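PDB 5L3S: signal recognition particle receptor FtsY from Sulfolobus acidocaldarius, which acts as a docking receptor for the signal recognition particle, joining an SRP54-type helical bundle to a nucleotide-binding domain of the P-loop class. Local coordinates for residues B[107-112]-B[194-199]; B[217-222]-B[240-245]. All blocks are in the same frame, centred on the assembly; numbering follows the deposited sequence.

Interaction 1 of 2, residues B[107-112]-B[194-199]; sequences FGVNGV and RMHIDS. With GNP (phosphoaminophosphonic acid-guanylate ester), chain I; GNP (phosphoaminophosphonic acid-guanylate ester), chain R.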
loop_
_atom_site.group_PDB
_atom_site.type_symbol
_atom_site.label_atom_id
_atom_site.label_comp_id
_atom_site.label_asym_id
_atom_site.label_seq_id
_atom_site.Cartn_x
_atom_site.Cartn_y
_atom_site.Cartn_z
ATOM N N PHE B 107 -11.578 5.703 7.736
ATOM C CA PHE B 107 -11.848 4.559 6.859
ATOM C C PHE B 107 -10.833 4.469 5.720
ATOM O O PHE B 107 -10.011 5.366 5.526
ATOM C CB PHE B 107 -13.299 4.582 6.323
ATOM C CG PHE B 107 -13.706 5.892 5.653
ATOM C CD1 PHE B 107 -13.393 6.144 4.317
ATOM C CD2 PHE B 107 -14.466 6.836 6.347
ATOM C CE1 PHE B 107 -13.782 7.342 3.702
ATOM C CE2 PHE B 107 -14.856 8.025 5.744
ATOM C CZ PHE B 107 -14.510 8.279 4.419
ATOM N N GLY B 108 -10.878 3.381 4.973
ATOM C CA GLY B 108 -9.936 3.217 3.868
ATOM C C GLY B 108 -9.815 1.735 3.568
ATOM O O GLY B 108 -10.436 0.911 4.247
ATOM N N VAL B 109 -9.012 1.381 2.565
ATOM C CA VAL B 109 -8.914 -0.020 2.176
ATOM C C VAL B 109 -8.109 -0.839 3.177
ATOM O O VAL B 109 -7.460 -0.301 4.071
ATOM C CB VAL B 109 -8.336 -0.196 0.726
ATOM C CG1 VAL B 109 -9.126 0.639 -0.265
ATOM C CG2 VAL B 109 -6.874 0.176 0.672
ATOM N N ASN B 110 -8.163 -2.158 3.029
ATOM C CA ASN B 110 -7.512 -3.053 3.975
ATOM C C ASN B 110 -6.025 -2.853 4.136
ATOM O O ASN B 110 -5.290 -2.769 3.147
ATOM C CB ASN B 110 -7.758 -4.504 3.540
ATOM C CG ASN B 110 -9.205 -4.776 3.346
ATOM O OD1 ASN B 110 -9.772 -4.455 2.293
ATOM N ND2 ASN B 110 -9.841 -5.349 4.371
ATOM N N GLY B 111 -5.589 -2.801 5.388
ATOM C CA GLY B 111 -4.172 -2.820 5.719
ATOM C C GLY B 111 -3.435 -1.478 5.616
ATOM O O GLY B 111 -2.238 -1.421 5.928
ATOM N N VAL B 112 -4.114 -0.411 5.194
ATOM C CA VAL B 112 -3.430 0.895 4.999
ATOM C C VAL B 112 -2.908 1.563 6.271
ATOM O O VAL B 112 -1.960 2.361 6.223
ATOM C CB VAL B 112 -4.310 1.948 4.249
ATOM C CG1 VAL B 112 -4.514 1.535 2.804
ATOM C CG2 VAL B 112 -5.662 2.209 4.985
ATOM N N ARG B 194 -12.046 -1.984 3.824
ATOM C CA ARG B 194 -13.042 -2.306 2.813
ATOM C C ARG B 194 -12.559 -1.757 1.484
ATOM O O ARG B 194 -11.948 -0.689 1.444
ATOM C CB ARG B 194 -14.419 -1.727 3.187
ATOM C CG ARG B 194 -14.571 -0.192 3.041
ATOM C CD ARG B 194 -15.760 0.333 3.874
ATOM N NE ARG B 194 -15.458 0.120 5.278
ATOM C CZ ARG B 194 -16.245 -0.511 6.143
ATOM N NH1 ARG B 194 -17.439 -0.969 5.779
ATOM N NH2 ARG B 194 -15.823 -0.676 7.385
ATOM N N MET B 195 -12.806 -2.490 0.404
ATOM C CA MET B 195 -12.519 -1.960 -0.925
ATOM C C MET B 195 -13.534 -0.899 -1.310
ATOM O O MET B 195 -14.724 -1.018 -1.024
ATOM C CB MET B 195 -12.518 -3.073 -1.982
ATOM C CG MET B 195 -11.346 -4.037 -1.886
ATOM S SD MET B 195 -9.753 -3.201 -2.106
ATOM C CE MET B 195 -10.160 -2.079 -3.416
ATOM N N HIS B 196 -13.054 0.136 -1.983
ATOM C CA HIS B 196 -13.903 1.218 -2.451
ATOM C C HIS B 196 -14.949 0.746 -3.466
ATOM O O HIS B 196 -15.948 1.420 -3.674
ATOM C CB HIS B 196 -13.036 2.351 -3.024
ATOM C CG HIS B 196 -11.968 1.876 -3.967
ATOM N ND1 HIS B 196 -10.940 1.044 -3.572
ATOM C CD2 HIS B 196 -11.767 2.126 -5.285
ATOM C CE1 HIS B 196 -10.151 0.807 -4.609
ATOM N NE2 HIS B 196 -10.634 1.443 -5.660
ATOM N N ILE B 197 -14.732 -0.421 -4.079
ATOM C CA ILE B 197 -15.678 -0.969 -5.052
ATOM C C ILE B 197 -16.561 -2.082 -4.472
ATOM O O ILE B 197 -17.324 -2.719 -5.191
ATOM C CB ILE B 197 -14.963 -1.519 -6.315
ATOM C CG1 ILE B 197 -13.888 -2.536 -5.927
ATOM C CG2 ILE B 197 -14.375 -0.366 -7.146
ATOM C CD1 ILE B 197 -13.260 -3.250 -7.107
ATOM N N ASP B 198 -16.449 -2.315 -3.171
ATOM C CA ASP B 198 -17.281 -3.314 -2.508
ATOM C C ASP B 198 -18.581 -2.639 -2.073
ATOM O O ASP B 198 -18.619 -1.961 -1.051
ATOM C CB ASP B 198 -16.526 -3.876 -1.300
ATOM C CG ASP B 198 -17.246 -5.037 -0.635
ATOM O OD1 ASP B 198 -18.491 -5.105 -0.680
ATOM O OD2 ASP B 198 -16.548 -5.884 -0.056
ATOM N N SER B 199 -19.641 -2.817 -2.855
ATOM C CA SER B 199 -20.905 -2.129 -2.594
ATOM C C SER B 199 -21.510 -2.429 -1.223
ATOM O O SER B 199 -22.013 -1.526 -0.558
ATOM C CB SER B 199 -21.930 -2.438 -3.686
ATOM O OG SER B 199 -21.658 -1.676 -4.849
HETATM P PG GNP I . 1.109 -6.715 9.562
HETATM O O1G GNP I . 0.766 -5.495 10.430
HETATM O O2G GNP I . 1.442 -7.924 10.391
HETATM O O3G GNP I . 2.220 -6.251 8.641
HETATM N N3B GNP I . -0.170 -6.991 8.621
HETATM P PB GNP I . -0.295 -8.297 7.625
HETATM O O1B GNP I . -0.192 -9.454 8.507
HETATM O O2B GNP I . 0.673 -8.156 6.514
HETATM O O3A GNP I . -1.686 -8.213 6.956
HETATM P PA GNP I . -3.057 -8.665 7.577
HETATM O O1A GNP I . -3.273 -8.099 8.923
HETATM O O2A GNP I . -3.175 -10.137 7.450
HETATM O "O5'" GNP I . -4.134 -8.107 6.576
HETATM C "C5'" GNP I . -4.255 -6.710 6.290
HETATM C "C4'" GNP I . -5.677 -6.479 5.796
HETATM O "O4'" GNP I . -5.829 -6.967 4.440
HETATM C "C3'" GNP I . -6.756 -7.218 6.586
HETATM O "O3'" GNP I . -7.904 -6.398 6.655
HETATM C "C2'" GNP I . -7.063 -8.456 5.730
HETATM O "O2'" GNP I . -8.393 -8.887 5.936
HETATM C "C1'" GNP I . -6.929 -7.847 4.338
HETATM N N9 GNP I . -6.604 -8.728 3.206
HETATM C C8 GNP I . -5.583 -9.645 3.065
HETATM N N7 GNP I . -5.563 -10.208 1.868
HETATM C C5 GNP I . -6.630 -9.605 1.173
HETATM C C6 GNP I . -7.151 -9.775 -0.139
HETATM O O6 GNP I . -6.754 -10.543 -1.047
HETATM N N1 GNP I . -8.244 -8.939 -0.384
HETATM C C2 GNP I . -8.779 -8.056 0.520
HETATM N N2 GNP I . -9.848 -7.330 0.151
HETATM N N3 GNP I . -8.308 -7.914 1.739
HETATM C C4 GNP I . -7.258 -8.696 2.002
HETATM P PG GNP R . -7.198 -3.372 8.668
HETATM O O1G GNP R . -8.025 -2.959 9.863
HETATM O O2G GNP R . -7.024 -4.881 8.576
HETATM O O3G GNP R . -7.765 -2.935 7.335
HETATM N N3B GNP R . -5.739 -2.731 8.813
HETATM P PB GNP R . -5.536 -1.169 9.219
HETATM O O1B GNP R . -6.313 -0.866 10.421
HETATM O O2B GNP R . -5.882 -0.330 8.062
HETATM O O3A GNP R . -4.057 -1.035 9.511
HETATM P PA GNP R . -3.273 -1.348 10.794
HETATM O O1A GNP R . -3.389 -0.218 11.772
HETATM O O2A GNP R . -3.600 -2.716 11.304
HETATM O "O5'" GNP R . -1.767 -1.293 10.359
HETATM C "C5'" GNP R . -1.182 -2.262 9.431
HETATM C "C4'" GNP R . 0.318 -2.318 9.663
HETATM O "O4'" GNP R . 0.963 -1.083 9.178
HETATM C "C3'" GNP R . 0.715 -2.439 11.121
HETATM O "O3'" GNP R . 1.881 -3.239 11.205
HETATM C "C2'" GNP R . 1.048 -0.989 11.515
HETATM O "O2'" GNP R . 1.974 -0.945 12.587
HETATM C "C1'" GNP R . 1.758 -0.568 10.219
HETATM N N9 GNP R . 1.814 0.883 10.057
HETATM C C8 GNP R . 0.796 1.795 10.153
HETATM N N7 GNP R . 1.177 3.040 9.929
HETATM C C5 GNP R . 2.538 2.915 9.663
HETATM C C6 GNP R . 3.496 3.905 9.354
HETATM O O6 GNP R . 3.287 5.124 9.276
HETATM N N1 GNP R . 4.774 3.369 9.170
HETATM C C2 GNP R . 5.065 2.015 9.250
HETATM N N2 GNP R . 6.327 1.638 9.047
HETATM N N3 GNP R . 4.167 1.082 9.541
HETATM C C4 GNP R . 2.940 1.602 9.739
HETATM O O HOH W 1 -13.041 1.429 6.243
#
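G108 and R194 join two loops through their backbones: R194 N gives a weak hydrogen bond to G108 O (3.3 Å), and one residue on, V109 CA approaches R194 O at 3.2 Å, a CA-H...O contact with 157° at the hydrogen. At the backbone angles of G108 a CB would be pushed against the preceding carbonyl oxygen, so glycine suits this place. V109 makes the side-chain link. Its CG1, anti to the carbonyl carbon (chi1 -53°), lies 3.8 Å from H196 ND1; the two side chains run side by side, pointing the same way, and the methyl meets the ring obliquely. The same CG1 makes an apolar contact with M195 CE at 4.3 Å. H196 ND1 is buried without a partner in the model, whereas NE2 is hydrogen-bonded to a polar side chain of another protein chain, and the ring packs edge-to-face with H235.

Residues 107-112 lead from strand 102-107 towards helix 114-127, and their position and sequence are consistent with the start of the P-loop (Walker A) of this nucleotide-binding fold. V109 to V112 form a type II turn in which G111 takes the positive phi that glycine accepts readily; its N donates a nearly straight bond (2.9 Å, 167°) to O3G of the chain R phosphoaminophosphonic acid-guanylate ester. N110 serves the other copy: its ND2 bonds to O3' of the chain I ligand at 3.2 Å, while CB packs against the same ribose.

A water reinforces the backbone link, accepting from R194 NE, in the guanidinium plane at 2.9 Å, and from G108 N. R194 NH1 is hydrogen-bonded to L201 O. Beyond it, M195 to D198 form a type I turn, and D198 OD1 caps the N terminus of helix 199-212 at L201 N.

Interaction 2 of 2, residues B[217-222]-B[240-245]; sequences RILILD and VGYDAV. With GOL (glycerol), chain C.
L219 and Y242 form the close-packed centre of this contact, beside the paired strands 216-222 and 244-248. L219 CB stands over the middle of the Y242 ring, 3.9 Å from its centroid and 11° off the normal, a CH-pi contact; chi1 170° sets CG anti to the backbone N, and from there CD2 reaches over the same face, 3.6 Å from Y242 CZ. A flat aromatic suits a branched aliphatic here, and the tyrosine's hydroxyl is hydrogen-bonded to A233 O of helix 228-239. V245 continues the apolar surface, its CG1 3.9 Å from L221 CD1.

The strands pair in parallel, I218 with A244 and L219 with V245, and L219 N bonds to A244 O at 3.0 Å. R217 O accepts from D243 N and, weakly, from A244 N. D243 OD2 takes R217 N at 2.7 Å with its anti lone pair, so a short acidic side chain supplies an acceptor where strand 244-248 has not yet begun.

Towards solvent the packing gives way to a long polar arm. The extended R217 carries NH1 to G241 O (3.2 Å), which lies in the guanidinium plane, though NH1 sits above the carbonyl plane. Glycine is called for at G241, where a CB would jam against the preceding carbonyl and crowd R217 NH1. A glycerol, probably from the crystallisation liquor, incidentally accepts from NH1 through O3 (2.8 Å) and donates to V240 O. Within the protein, G241 O holds the arginine while D243 OD2, 5.3 Å from R217 NE, serves R217 N, implying polar tethering rather than a salt bridge.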
loop_
_atom_site.group_PDB
_atom_site.type_symbol
_atom_site.label_atom_id
_atom_site.label_comp_id
_atom_site.label_asym_id
_atom_site.label_seq_id
_atom_site.Cartn_x
_atom_site.Cartn_y
_atom_site.Cartn_z
ATOM N N ARG B 217 -14.307 13.439 8.794
ATOM C CA ARG B 217 -14.119 12.119 8.201
ATOM C C ARG B 217 -12.726 12.046 7.566
ATOM O O ARG B 217 -12.366 12.916 6.788
ATOM C CB ARG B 217 -15.157 11.859 7.105
ATOM C CG ARG B 217 -16.607 11.978 7.499
ATOM C CD ARG B 217 -17.469 11.815 6.261
ATOM N NE ARG B 217 -18.887 11.966 6.551
ATOM C CZ ARG B 217 -19.860 11.754 5.670
ATOM N NH1 ARG B 217 -19.571 11.382 4.428
ATOM N NH2 ARG B 217 -21.127 11.918 6.034
ATOM N N ILE B 218 -11.957 11.015 7.903
ATOM C CA ILE B 218 -10.586 10.908 7.431
ATOM C C ILE B 218 -10.376 9.619 6.643
ATOM O O ILE B 218 -10.568 8.525 7.165
ATOM C CB ILE B 218 -9.568 10.939 8.585
ATOM C CG1 ILE B 218 -9.720 12.238 9.392
ATOM C CG2 ILE B 218 -8.142 10.813 8.043
ATOM C CD1 ILE B 218 -8.776 12.337 10.573
ATOM N N LEU B 219 -9.984 9.774 5.386
ATOM C CA LEU B 219 -9.589 8.643 4.560
ATOM C C LEU B 219 -8.123 8.360 4.828
ATOM O O LEU B 219 -7.295 9.280 4.849
ATOM C CB LEU B 219 -9.798 8.968 3.082
ATOM C CG LEU B 219 -9.204 7.941 2.096
ATOM C CD1 LEU B 219 -9.887 6.598 2.227
ATOM C CD2 LEU B 219 -9.255 8.496 0.643
ATOM N N ILE B 220 -7.799 7.090 5.058
ATOM C CA ILE B 220 -6.405 6.687 5.190
ATOM C C ILE B 220 -5.884 6.108 3.863
ATOM O O ILE B 220 -6.504 5.223 3.288
ATOM C CB ILE B 220 -6.216 5.657 6.318
ATOM C CG1 ILE B 220 -6.815 6.181 7.637
ATOM C CG2 ILE B 220 -4.739 5.340 6.486
ATOM C CD1 ILE B 220 -6.248 7.533 8.044
ATOM N N LEU B 221 -4.773 6.655 3.372
ATOM C CA LEU B 221 -4.101 6.142 2.176
ATOM C C LEU B 221 -2.670 5.722 2.524
ATOM O O LEU B 221 -2.001 6.364 3.333
ATOM C CB LEU B 221 -4.095 7.202 1.044
ATOM C CG LEU B 221 -5.467 7.643 0.502
ATOM C CD1 LEU B 221 -5.372 8.844 -0.440
ATOM C CD2 LEU B 221 -6.192 6.475 -0.201
ATOM N N ASP B 222 -2.215 4.636 1.899
ATOM C CA ASP B 222 -0.863 4.111 2.056
ATOM C C ASP B 222 0.071 4.841 1.087
ATOM O O ASP B 222 -0.139 4.802 -0.126
ATOM C CB ASP B 222 -0.883 2.606 1.697
ATOM C CG ASP B 222 0.394 1.871 2.082
ATOM O OD1 ASP B 222 1.487 2.478 2.061
ATOM O OD2 ASP B 222 0.293 0.661 2.412
ATOM N N VAL B 240 -18.841 8.032 -0.637
ATOM C CA VAL B 240 -18.901 8.237 0.806
ATOM C C VAL B 240 -18.716 9.718 1.164
ATOM O O VAL B 240 -19.553 10.311 1.859
ATOM C CB VAL B 240 -17.813 7.395 1.508
ATOM C CG1 VAL B 240 -17.889 7.558 3.026
ATOM C CG2 VAL B 240 -17.922 5.922 1.112
ATOM N N GLY B 241 -17.626 10.314 0.667
ATOM C CA GLY B 241 -17.256 11.681 1.021
ATOM C C GLY B 241 -16.378 11.714 2.267
ATOM O O GLY B 241 -16.609 10.966 3.223
ATOM N N TYR B 242 -15.346 12.552 2.253
ATOM C CA TYR B 242 -14.472 12.708 3.420
ATOM C C TYR B 242 -13.905 14.126 3.432
ATOM O O TYR B 242 -14.031 14.861 2.447
ATOM C CB TYR B 242 -13.349 11.668 3.433
ATOM C CG TYR B 242 -12.546 11.612 2.145
ATOM C CD1 TYR B 242 -12.939 10.774 1.100
ATOM C CD2 TYR B 242 -11.408 12.394 1.970
ATOM C CE1 TYR B 242 -12.227 10.718 -0.091
ATOM C CE2 TYR B 242 -10.680 12.342 0.779
ATOM C CZ TYR B 242 -11.100 11.496 -0.245
ATOM O OH TYR B 242 -10.406 11.435 -1.428
ATOM N N ASP B 243 -13.275 14.507 4.538
ATOM C CA ASP B 243 -12.805 15.883 4.718
ATOM C C ASP B 243 -11.303 16.030 4.481
ATOM O O ASP B 243 -10.841 17.067 4.002
ATOM C CB ASP B 243 -13.139 16.369 6.126
ATOM C CG ASP B 243 -14.623 16.321 6.416
ATOM O OD1 ASP B 243 -15.368 17.063 5.751
ATOM O OD2 ASP B 243 -15.043 15.549 7.303
ATOM N N ALA B 244 -10.548 14.999 4.847
ATOM C CA ALA B 244 -9.090 15.038 4.738
ATOM C C ALA B 244 -8.474 13.640 4.669
ATOM O O ALA B 244 -9.151 12.635 4.863
ATOM C CB ALA B 244 -8.485 15.811 5.884
ATOM N N VAL B 245 -7.171 13.595 4.402
ATOM C CA VAL B 245 -6.477 12.328 4.257
ATOM C C VAL B 245 -5.311 12.298 5.235
ATOM O O VAL B 245 -4.672 13.331 5.482
ATOM C CB VAL B 245 -5.943 12.197 2.806
ATOM C CG1 VAL B 245 -4.912 11.087 2.684
ATOM C CG2 VAL B 245 -7.103 11.982 1.838
HETATM C C1 GOL C . -23.813 9.358 4.781
HETATM O O1 GOL C . -24.158 8.051 4.382
HETATM C C2 GOL C . -22.668 9.889 3.924
HETATM O O2 GOL C . -22.388 8.996 2.865
HETATM C C3 GOL C . -23.061 11.257 3.374
HETATM O O3 GOL C . -21.910 11.944 2.938
#

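How the interactions relate
Following the chain from the N terminus, interaction 1 begins where strand 102-107 ends and closes a long loop of 81 residues at 194-199, just before helix 199-212. Only then does interaction 2 open, closing a short crossover of 17 residues in the beta-alpha-beta unit formed by strand 216-222, helix 228-239 and strand 244-248. The two are in series, neither nested nor crossed. They nevertheless touch: F107 N and F107 O probably bond to I218 O and I220 N, the latter at 2.8 Å, so that strand 102-107 lies beside 216-222 in the central sheet. The ligand-binding loop 107-112 is thereby tied to the interior of the sheet.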